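Local coordinates for protein transcription factor tau subunit sfc1 (Schizosaccharomyces pombe, PDB 4BJI) that helps TFIIIC activate tRNA and 5S RNA genes, as part of the tauA domain that binds boxA promoter DNA for RNA polymerase III transcription, at residues K50-T55 with A105-L110; T55-L60 with G122-V127; Y80-T83 with D89-T92; S161-H164 with G168-R171. All coordinates share one frame; numbering follows the deposited sequence.

Contact 1 (K50-T55 with A105-L110); sequences KRPVWT and AAYQAL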
# COMPACT_ATOMS: atom_id res chain seq x y z
N LYS A 50 -8.65 8.73 8.74
CA LYS A 50 -9.00 7.31 8.94
C LYS A 50 -7.78 6.39 8.81
O LYS A 50 -7.62 5.39 9.54
CB LYS A 50 -10.05 6.86 7.90
CG LYS A 50 -11.42 7.54 8.02
CD LYS A 50 -12.35 7.25 6.83
CE LYS A 50 -13.79 7.64 7.15
NZ LYS A 50 -14.72 7.52 5.99
N ARG A 51 -6.91 6.71 7.87
CA ARG A 51 -5.81 5.84 7.48
C ARG A 51 -4.69 6.76 7.00
O ARG A 51 -4.86 7.48 6.04
CB ARG A 51 -6.30 4.92 6.35
CG ARG A 51 -5.30 4.06 5.72
CD ARG A 51 -6.13 3.07 4.88
NE ARG A 51 -5.40 2.52 3.79
CZ ARG A 51 -5.90 1.52 3.04
NH1 ARG A 51 -7.09 1.02 3.33
NH2 ARG A 51 -5.23 1.06 2.05
N PRO A 52 -3.54 6.77 7.70
CA PRO A 52 -2.54 7.79 7.37
C PRO A 52 -1.69 7.49 6.15
O PRO A 52 -0.94 8.35 5.70
CB PRO A 52 -1.63 7.81 8.59
CG PRO A 52 -1.80 6.42 9.19
CD PRO A 52 -3.24 6.06 8.96
N VAL A 53 -1.79 6.28 5.62
CA VAL A 53 -0.94 5.79 4.53
C VAL A 53 -1.81 5.08 3.51
O VAL A 53 -2.50 4.10 3.86
CB VAL A 53 0.11 4.78 5.09
CG1 VAL A 53 0.94 4.17 3.99
CG2 VAL A 53 1.03 5.44 6.15
N TRP A 54 -1.76 5.51 2.25
CA TRP A 54 -2.64 5.00 1.20
C TRP A 54 -1.92 4.85 -0.13
O TRP A 54 -1.19 5.76 -0.56
CB TRP A 54 -3.73 6.02 0.89
CG TRP A 54 -4.84 6.22 1.89
CD1 TRP A 54 -4.87 7.12 2.92
CD2 TRP A 54 -6.11 5.59 1.87
NE1 TRP A 54 -6.10 7.07 3.55
CE2 TRP A 54 -6.88 6.13 2.92
CE3 TRP A 54 -6.68 4.61 1.06
CZ2 TRP A 54 -8.19 5.72 3.18
CZ3 TRP A 54 -7.98 4.19 1.34
CH2 TRP A 54 -8.71 4.75 2.39
N THR A 55 -2.21 3.79 -0.89
CA THR A 55 -1.87 3.82 -2.31
C THR A 55 -2.87 4.72 -3.07
O THR A 55 -4.01 4.97 -2.62
CB THR A 55 -1.94 2.46 -2.96
OG1 THR A 55 -3.28 1.97 -2.80
CG2 THR A 55 -0.92 1.51 -2.32
N ALA A 105 2.57 -1.30 10.49
CA ALA A 105 2.66 -2.58 9.84
C ALA A 105 1.41 -2.87 9.01
O ALA A 105 1.50 -3.51 7.96
CB ALA A 105 2.85 -3.69 10.90
N ALA A 106 0.26 -2.38 9.45
CA ALA A 106 -0.99 -2.62 8.74
C ALA A 106 -1.07 -1.89 7.38
O ALA A 106 -1.92 -2.20 6.55
CB ALA A 106 -2.14 -2.17 9.61
N TYR A 107 -0.19 -0.91 7.16
CA TYR A 107 -0.25 -0.06 5.97
C TYR A 107 0.88 -0.36 5.00
O TYR A 107 0.96 0.27 3.94
CB TYR A 107 -0.22 1.43 6.35
CG TYR A 107 -1.27 1.79 7.36
CD1 TYR A 107 -2.57 1.38 7.18
CD2 TYR A 107 -0.93 2.46 8.52
CE1 TYR A 107 -3.55 1.68 8.14
CE2 TYR A 107 -1.88 2.77 9.46
CZ TYR A 107 -3.16 2.37 9.26
OH TYR A 107 -4.09 2.71 10.25
N GLN A 108 1.75 -1.31 5.33
CA GLN A 108 2.84 -1.67 4.41
C GLN A 108 2.30 -2.12 3.07
O GLN A 108 1.21 -2.72 2.99
CB GLN A 108 3.73 -2.76 5.00
CG GLN A 108 4.54 -2.24 6.16
CD GLN A 108 5.57 -3.19 6.74
OE1 GLN A 108 5.81 -3.13 7.96
NE2 GLN A 108 6.18 -4.03 5.93
N ALA A 109 3.05 -1.81 2.01
CA ALA A 109 2.73 -2.13 0.63
C ALA A 109 3.61 -3.21 0.08
O ALA A 109 4.82 -3.21 0.30
CB ALA A 109 2.90 -0.87 -0.21
N LEU A 110 2.98 -4.17 -0.59
CA LEU A 110 3.71 -5.22 -1.30
C LEU A 110 3.48 -5.04 -2.79
O LEU A 110 2.32 -5.00 -3.23
CB LEU A 110 3.29 -6.61 -0.84
CG LEU A 110 3.64 -6.96 0.60
CD1 LEU A 110 2.47 -6.77 1.46
CD2 LEU A 110 4.08 -8.39 0.64
O HOH W 1 -6.61 2.94 9.76
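Tyr107 lays its side chain against Arg51, Pro52 and Val53, the turn and edge strand that follow helix 35-50 in what the order of helices and strands suggests is a winged-helix part of this DNA-binding domain. Each neighbour takes a different portion of the tyrosine. Val53 meets its root, CB standing 3.6 Å from Tyr107 CB. Further out, Pro52 CD comes within 3.6 Å of Tyr107 CE2, the two side chains crossing at about a right angle. Arg51 touches the other ring branch, with CG 3.8 Å from Tyr107 CE1, and its extended chain slides past the phenol in the opposite direction. With CG anti to the carbonyl carbon (chi1 -53°), the tyrosine ring is carried along residues 51-53.

A second shell holds the arginine. Its CD sits over the centre of the Trp54 ring, and NE makes a weak bond to Val53 O. Arg51 NH2 reaches Asp144 in a salt bridge and Gln141 OE1 in a hydrogen bond, while Gln141 NE2 binds the carbonyl oxygens of both Val53 and Tyr107, tying the segments together. No direct hydrogen bond joins them; a further link is a water that donates to Lys50 O at 2.7 Å and lies 2.6 Å from Tyr107 OH.

Contact 2 (T55-L60 with G122-V127); sequences TRRALL and GTKTHV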
# COMPACT_ATOMS: atom_id res chain seq x y z
N THR A 55 -2.21 3.79 -0.89
CA THR A 55 -1.87 3.82 -2.31
C THR A 55 -2.87 4.72 -3.07
O THR A 55 -4.01 4.97 -2.62
CB THR A 55 -1.94 2.46 -2.96
OG1 THR A 55 -3.28 1.97 -2.80
CG2 THR A 55 -0.92 1.51 -2.32
N ARG A 56 -2.43 5.21 -4.24
CA ARG A 56 -3.34 5.88 -5.17
C ARG A 56 -4.57 5.03 -5.49
O ARG A 56 -5.71 5.52 -5.44
CB ARG A 56 -2.59 6.21 -6.47
CG ARG A 56 -3.51 6.63 -7.61
CD ARG A 56 -2.70 6.82 -8.91
NE ARG A 56 -3.58 7.00 -10.06
CZ ARG A 56 -4.15 8.15 -10.33
NH1 ARG A 56 -3.90 9.19 -9.54
NH2 ARG A 56 -4.97 8.27 -11.37
N ARG A 57 -4.37 3.75 -5.79
CA ARG A 57 -5.50 2.90 -6.16
C ARG A 57 -6.53 2.78 -5.02
O ARG A 57 -7.73 2.90 -5.24
CB ARG A 57 -5.01 1.51 -6.57
CG ARG A 57 -6.15 0.59 -7.06
CD ARG A 57 -7.04 1.24 -8.12
NE ARG A 57 -6.29 1.76 -9.26
CZ ARG A 57 -6.83 2.48 -10.24
NH1 ARG A 57 -8.12 2.78 -10.22
NH2 ARG A 57 -6.07 2.91 -11.25
N ALA A 58 -6.06 2.55 -3.80
CA ALA A 58 -6.98 2.45 -2.68
C ALA A 58 -7.77 3.75 -2.47
O ALA A 58 -8.98 3.72 -2.28
CB ALA A 58 -6.27 2.00 -1.42
N LEU A 59 -7.11 4.90 -2.59
CA LEU A 59 -7.83 6.18 -2.50
C LEU A 59 -8.87 6.35 -3.61
O LEU A 59 -10.00 6.78 -3.34
CB LEU A 59 -6.85 7.35 -2.55
CG LEU A 59 -6.12 7.60 -1.24
CD1 LEU A 59 -4.96 8.54 -1.46
CD2 LEU A 59 -7.09 8.13 -0.18
N LEU A 60 -8.47 6.03 -4.84
CA LEU A 60 -9.40 6.23 -5.95
C LEU A 60 -10.67 5.45 -5.67
O LEU A 60 -11.78 5.92 -6.00
CB LEU A 60 -8.79 5.75 -7.25
CG LEU A 60 -7.70 6.62 -7.88
CD1 LEU A 60 -7.04 5.84 -8.99
CD2 LEU A 60 -8.30 7.93 -8.39
N GLY A 122 -10.48 -6.09 -16.40
CA GLY A 122 -10.22 -6.67 -15.09
C GLY A 122 -10.69 -5.76 -13.97
O GLY A 122 -11.05 -4.61 -14.21
N THR A 123 -10.67 -6.26 -12.74
CA THR A 123 -11.10 -5.47 -11.59
C THR A 123 -10.01 -4.49 -11.17
O THR A 123 -8.81 -4.78 -11.27
CB THR A 123 -11.47 -6.34 -10.37
OG1 THR A 123 -11.79 -5.49 -9.25
CG2 THR A 123 -10.32 -7.28 -9.98
N LYS A 124 -10.45 -3.32 -10.72
CA LYS A 124 -9.56 -2.25 -10.29
C LYS A 124 -9.40 -2.26 -8.78
O LYS A 124 -8.86 -1.33 -8.21
CB LYS A 124 -10.14 -0.88 -10.68
CG LYS A 124 -10.06 -0.50 -12.14
CD LYS A 124 -10.64 0.90 -12.32
CE LYS A 124 -10.82 1.30 -13.78
NZ LYS A 124 -11.89 2.33 -13.95
N THR A 125 -9.89 -3.30 -8.13
CA THR A 125 -9.90 -3.30 -6.69
C THR A 125 -8.48 -3.25 -6.08
O THR A 125 -7.47 -3.80 -6.58
CB THR A 125 -10.66 -4.53 -6.12
OG1 THR A 125 -10.79 -4.38 -4.71
CG2 THR A 125 -9.92 -5.84 -6.40
N HIS A 126 -8.42 -2.58 -4.94
CA HIS A 126 -7.22 -2.54 -4.09
C HIS A 126 -7.19 -3.72 -3.09
O HIS A 126 -6.20 -3.92 -2.40
CB HIS A 126 -7.22 -1.23 -3.32
CG HIS A 126 -8.44 -1.03 -2.47
ND1 HIS A 126 -9.70 -0.87 -3.01
CD2 HIS A 126 -8.60 -1.01 -1.13
CE1 HIS A 126 -10.58 -0.77 -2.03
NE2 HIS A 126 -9.93 -0.83 -0.88
N VAL A 127 -8.27 -4.49 -3.04
CA VAL A 127 -8.39 -5.60 -2.08
C VAL A 127 -7.76 -6.85 -2.65
O VAL A 127 -7.93 -7.15 -3.84
CB VAL A 127 -9.89 -5.84 -1.79
CG1 VAL A 127 -10.11 -7.05 -0.92
CG2 VAL A 127 -10.52 -4.63 -1.16
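Ala58 and Arg57, on the first turn of helix 56-60, pack against His126 and Lys124 of the irregular 122-127 segment. His126 comes in obliquely, through CB and the CG-CD2 side of the ring: its CB lies 3.7 Å from Ala58 CA, and its CD2 is 3.8 Å from Ala58 CB. The imidazole gets there by setting CG between its backbone N and carbonyl carbon (chi1 58°), a crowded rotamer that brings the ring back beside the helix. Asn61 ND2 binds His126 ND1 and thereby holds the ring's rotation; the same amide nitrogen also binds Lys124 O.

Arg57 leaves the helix with CG opposite its backbone N, then folds twice, at chi2 (51°) and again at chi3 (54°). The kinked chain passes the Lys124 carbonyl, with CD 3.2 Å from Lys124 O, and carries the guanidinium back over its own helix, where Leu60 CD1 lies 3.4 Å above the plane, toward the rim. Lys124 stays extended beyond CG, and its CD touches Arg57 NH1 at 3.8 Å. The like charges remain apart, Arg57 NH1 and Lys124 NZ being 5.3 Å from each other.

No hydrogen bond joins the two segments, but each is braced from within. Thr123 OG1 and Thr125 OG1 each accept from the backbone N two residues on, giving successive ST turns. Thr55 OG1 receives Ala58 N at 3.0 Å: an N-cap at the passage from strand 53-55 into what would be the second helix of a winged-helix fold.

Contact 3 (Y80-T83 with D89-T92); sequences YLWT and DTYT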
# COMPACT_ATOMS: atom_id res chain seq x y z
N TYR A 80 3.13 13.07 1.44
CA TYR A 80 4.37 12.84 0.72
C TYR A 80 4.37 11.38 0.23
O TYR A 80 3.56 10.57 0.70
CB TYR A 80 5.59 13.12 1.63
CG TYR A 80 5.71 12.24 2.85
CD1 TYR A 80 5.02 12.52 4.04
CD2 TYR A 80 6.49 11.10 2.83
CE1 TYR A 80 5.13 11.69 5.16
CE2 TYR A 80 6.59 10.26 3.92
CZ TYR A 80 5.94 10.56 5.09
OH TYR A 80 6.05 9.69 6.15
N LEU A 81 5.26 11.03 -0.68
CA LEU A 81 5.22 9.76 -1.39
C LEU A 81 6.50 8.96 -1.20
O LEU A 81 7.59 9.46 -1.47
CB LEU A 81 5.04 10.02 -2.88
CG LEU A 81 5.12 8.84 -3.83
CD1 LEU A 81 4.05 7.81 -3.59
CD2 LEU A 81 5.06 9.32 -5.30
N TRP A 82 6.39 7.72 -0.73
CA TRP A 82 7.55 6.83 -0.65
C TRP A 82 7.90 6.27 -2.01
O TRP A 82 7.01 5.77 -2.71
CB TRP A 82 7.24 5.66 0.28
CG TRP A 82 7.00 6.08 1.70
CD1 TRP A 82 5.80 6.38 2.26
CD2 TRP A 82 7.98 6.28 2.73
NE1 TRP A 82 5.96 6.73 3.57
CE2 TRP A 82 7.30 6.69 3.89
CE3 TRP A 82 9.38 6.16 2.78
CZ2 TRP A 82 7.96 6.99 5.08
CZ3 TRP A 82 10.03 6.45 3.96
CH2 TRP A 82 9.33 6.87 5.09
N THR A 83 9.17 6.32 -2.42
CA THR A 83 9.48 5.72 -3.73
C THR A 83 10.19 4.40 -3.65
O THR A 83 10.49 3.81 -4.68
CB THR A 83 10.22 6.68 -4.60
OG1 THR A 83 11.28 7.21 -3.85
CG2 THR A 83 9.26 7.80 -5.02
N ASP A 89 5.23 3.41 -2.90
CA ASP A 89 4.03 3.72 -3.68
C ASP A 89 2.82 4.03 -2.79
O ASP A 89 1.65 3.95 -3.24
CB ASP A 89 3.71 2.59 -4.68
CG ASP A 89 4.76 2.46 -5.74
OD1 ASP A 89 5.23 3.50 -6.22
OD2 ASP A 89 5.16 1.32 -6.03
N THR A 90 3.07 4.45 -1.54
CA THR A 90 2.04 5.00 -0.69
C THR A 90 2.27 6.46 -0.42
O THR A 90 3.42 6.93 -0.31
CB THR A 90 1.87 4.28 0.67
OG1 THR A 90 2.99 4.52 1.54
CG2 THR A 90 1.69 2.78 0.46
N TYR A 91 1.16 7.18 -0.32
CA TYR A 91 1.10 8.57 0.12
C TYR A 91 0.81 8.59 1.59
O TYR A 91 -0.15 7.95 2.06
CB TYR A 91 -0.01 9.31 -0.65
CG TYR A 91 0.27 9.40 -2.12
CD1 TYR A 91 -0.08 8.37 -2.98
CD2 TYR A 91 0.92 10.50 -2.66
CE1 TYR A 91 0.22 8.41 -4.34
CE2 TYR A 91 1.21 10.56 -4.01
CZ TYR A 91 0.84 9.50 -4.84
OH TYR A 91 1.14 9.51 -6.21
N THR A 92 1.66 9.27 2.36
CA THR A 92 1.55 9.34 3.83
C THR A 92 1.27 10.77 4.25
O THR A 92 1.91 11.71 3.77
CB THR A 92 2.87 8.86 4.46
OG1 THR A 92 3.15 7.50 4.06
CG2 THR A 92 2.78 8.92 5.97
O HOH W 2 6.42 5.91 -5.51
O HOH W 3 8.04 3.52 -7.04
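Tyr80, Trp82 and Thr92 make the tight side of an antiparallel beta hairpin, strands 79-82 and 90-93, which probably corresponds to the wing of a winged-helix fold. Tyr80 and Thr92 form a hydrogen-bonded pair, with Thr92 N giving to Tyr80 O at 2.8 Å and Tyr80 N returning a bond to Thr92 O. Their side chains lie side by side, pointing the same way, and Thr92 CB rests over one face of the Tyr80 ring in a CH-pi contact, 3.9 Å from the centroid. Tyr80 CE2 in turn lies 3.3 Å above the plane of the Trp82 indole, near its rim. The phenol hydroxyl is hydrogen-bonded to Tyr96 O, fixing the far end of the ring.

On the other face of the sheet, Leu81 and Tyr91 are a non-hydrogen-bonded pair. Leu81 CD1 stands almost squarely over the Tyr91 ring, 11° off its normal.

Toward the turn the packing gives way to water. Trp82 N still reaches Thr90 O, and Asp89 N bonds to Trp82 O from 35° out of the carbonyl plane. The Asp89 side chain sets off away from the first strand, but its carboxylate comes back nearer, toward the waters. One water lies 2.8 Å from Asp89 OD1, between it and Trp82 O, and a second sits near OD1 and, more distantly, Thr83 O. Back in the packed half, Trp82 NE1 donates in its ring plane to Thr92 OG1 at 3.0 Å, a bond bent to 137° at the hydrogen.

Contact 4 (S161-H164 with G168-R171); sequences SECH and GWYR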
# COMPACT_ATOMS: atom_id res chain seq x y z
N SER A 161 11.40 -5.25 16.32
CA SER A 161 11.62 -4.09 17.18
C SER A 161 12.07 -2.83 16.44
O SER A 161 12.26 -1.80 17.06
CB SER A 161 12.68 -4.41 18.25
OG SER A 161 13.93 -4.41 17.65
N GLU A 162 12.22 -2.92 15.13
CA GLU A 162 12.59 -1.77 14.30
C GLU A 162 12.04 -2.02 12.91
O GLU A 162 11.86 -3.16 12.50
CB GLU A 162 14.11 -1.64 14.27
CG GLU A 162 14.62 -0.37 13.61
CD GLU A 162 16.14 -0.26 13.70
OE1 GLU A 162 16.60 -0.04 14.83
OE2 GLU A 162 16.78 -0.47 12.65
N CYS A 163 11.76 -0.93 12.19
CA CYS A 163 11.23 -1.01 10.83
C CYS A 163 12.37 -1.23 9.84
O CYS A 163 13.21 -0.37 9.63
CB CYS A 163 10.49 0.28 10.49
SG CYS A 163 9.48 0.22 9.02
N HIS A 164 12.42 -2.43 9.28
CA HIS A 164 13.47 -2.85 8.36
C HIS A 164 13.37 -2.20 7.00
O HIS A 164 12.25 -1.95 6.49
CB HIS A 164 13.41 -4.37 8.21
CG HIS A 164 14.53 -4.97 7.43
ND1 HIS A 164 14.45 -5.20 6.07
CD2 HIS A 164 15.74 -5.42 7.82
CE1 HIS A 164 15.58 -5.74 5.65
NE2 HIS A 164 16.38 -5.90 6.69
N GLY A 168 10.07 -3.91 6.57
CA GLY A 168 9.36 -3.10 7.53
C GLY A 168 9.26 -3.79 8.87
O GLY A 168 10.27 -4.25 9.45
N TRP A 169 8.05 -3.85 9.42
CA TRP A 169 7.86 -4.37 10.78
C TRP A 169 7.76 -5.90 10.83
O TRP A 169 7.60 -6.46 11.92
CB TRP A 169 6.60 -3.73 11.35
CG TRP A 169 6.75 -2.25 11.61
CD1 TRP A 169 6.20 -1.21 10.91
CD2 TRP A 169 7.49 -1.68 12.69
NE1 TRP A 169 6.58 -0.02 11.48
CE2 TRP A 169 7.35 -0.27 12.59
CE3 TRP A 169 8.24 -2.20 13.74
CZ2 TRP A 169 7.95 0.59 13.49
CZ3 TRP A 169 8.83 -1.32 14.64
CH2 TRP A 169 8.68 0.06 14.49
N TYR A 170 7.88 -6.57 9.68
CA TYR A 170 7.69 -8.02 9.62
C TYR A 170 9.01 -8.76 9.56
O TYR A 170 9.93 -8.38 8.81
CB TYR A 170 6.84 -8.42 8.40
CG TYR A 170 5.47 -7.83 8.49
CD1 TYR A 170 4.55 -8.32 9.43
CD2 TYR A 170 5.07 -6.82 7.65
CE1 TYR A 170 3.27 -7.77 9.51
CE2 TYR A 170 3.78 -6.28 7.72
CZ TYR A 170 2.91 -6.75 8.68
OH TYR A 170 1.62 -6.22 8.79
N ARG A 171 9.11 -9.83 10.34
CA ARG A 171 10.25 -10.73 10.30
C ARG A 171 10.43 -11.25 8.88
O ARG A 171 9.45 -11.61 8.21
CB ARG A 171 10.02 -11.87 11.30
CG ARG A 171 11.14 -12.88 11.38
CD ARG A 171 10.78 -13.88 12.45
NE ARG A 171 9.79 -14.83 11.98
CZ ARG A 171 8.54 -14.91 12.39
NH1 ARG A 171 8.09 -14.09 13.34
NH2 ARG A 171 7.69 -15.84 11.86
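Gly168 O receives His164 N at 2.8 Å, and Gly168 N gives to His164 O at 2.9 Å; the two bonds make a single antiparallel bridge that closes a tight reversal of the chain between helices 151-155 and 172-189. Neither donor lies in the plane of the carbonyl it meets, and the second bond is the more bent, 136° at its hydrogen. The alpha carbons come close, 4.2 Å between His164 CA and Gly168 CA. Gly168 turns here with a positive phi of 59°, a conformation that glycine adopts readily. Within the reversal, His164 ND1 binds Thr167 N, so the imidazole braces the turn while its end leads away from Gly168.

Beside the bridge, the Trp169 indole lies along the 161-163 backbone. Its CZ3 corner comes to 3.7 Å from Glu162 C, and Cys163 covers one face. With SG anti to the backbone N (chi1 -167°), cysteine spreads two atoms over the bicycle: CB above the six-membered ring and SG above the five-membered one, a sulfur-aromatic contact of 4.1 Å to the centroid. Trp169 NE1 is hydrogen-bonded to Pro98 O and Trp169 N to Gln108 OE1, which pin the indole and its backbone to the preceding part of the chain. Cys163 SG also touches the bridging glycine, 3.6 Å from Gly168 CA.

In the fold
Contacts 1, 2 and 3 each involve elements of a probable winged-helix unit: strand 53-55, helix 56-60 and hairpin 79-93. Contacts 1 and 2 share Thr55, where the edge strand passes into helix 56-60, and their centres are 13 Å apart; Trp54 CD2 meets Leu59 CD2 at 3.4 Å between them. Contact 3, nested along the chain inside the loops closed by both, joins contact 1 within the sheet, Trp54 O lying 2.8 Å from Tyr91 N. Contact 4 follows in sequence and attaches through the 105-110 segment, with Gln108 OE1 2.8 Å from Trp169 N. Contact 1 thus touches all three others, whereas contacts 2 and 4, on opposite sides of the chain's centre, are about 14 Å apart at their nearest atoms.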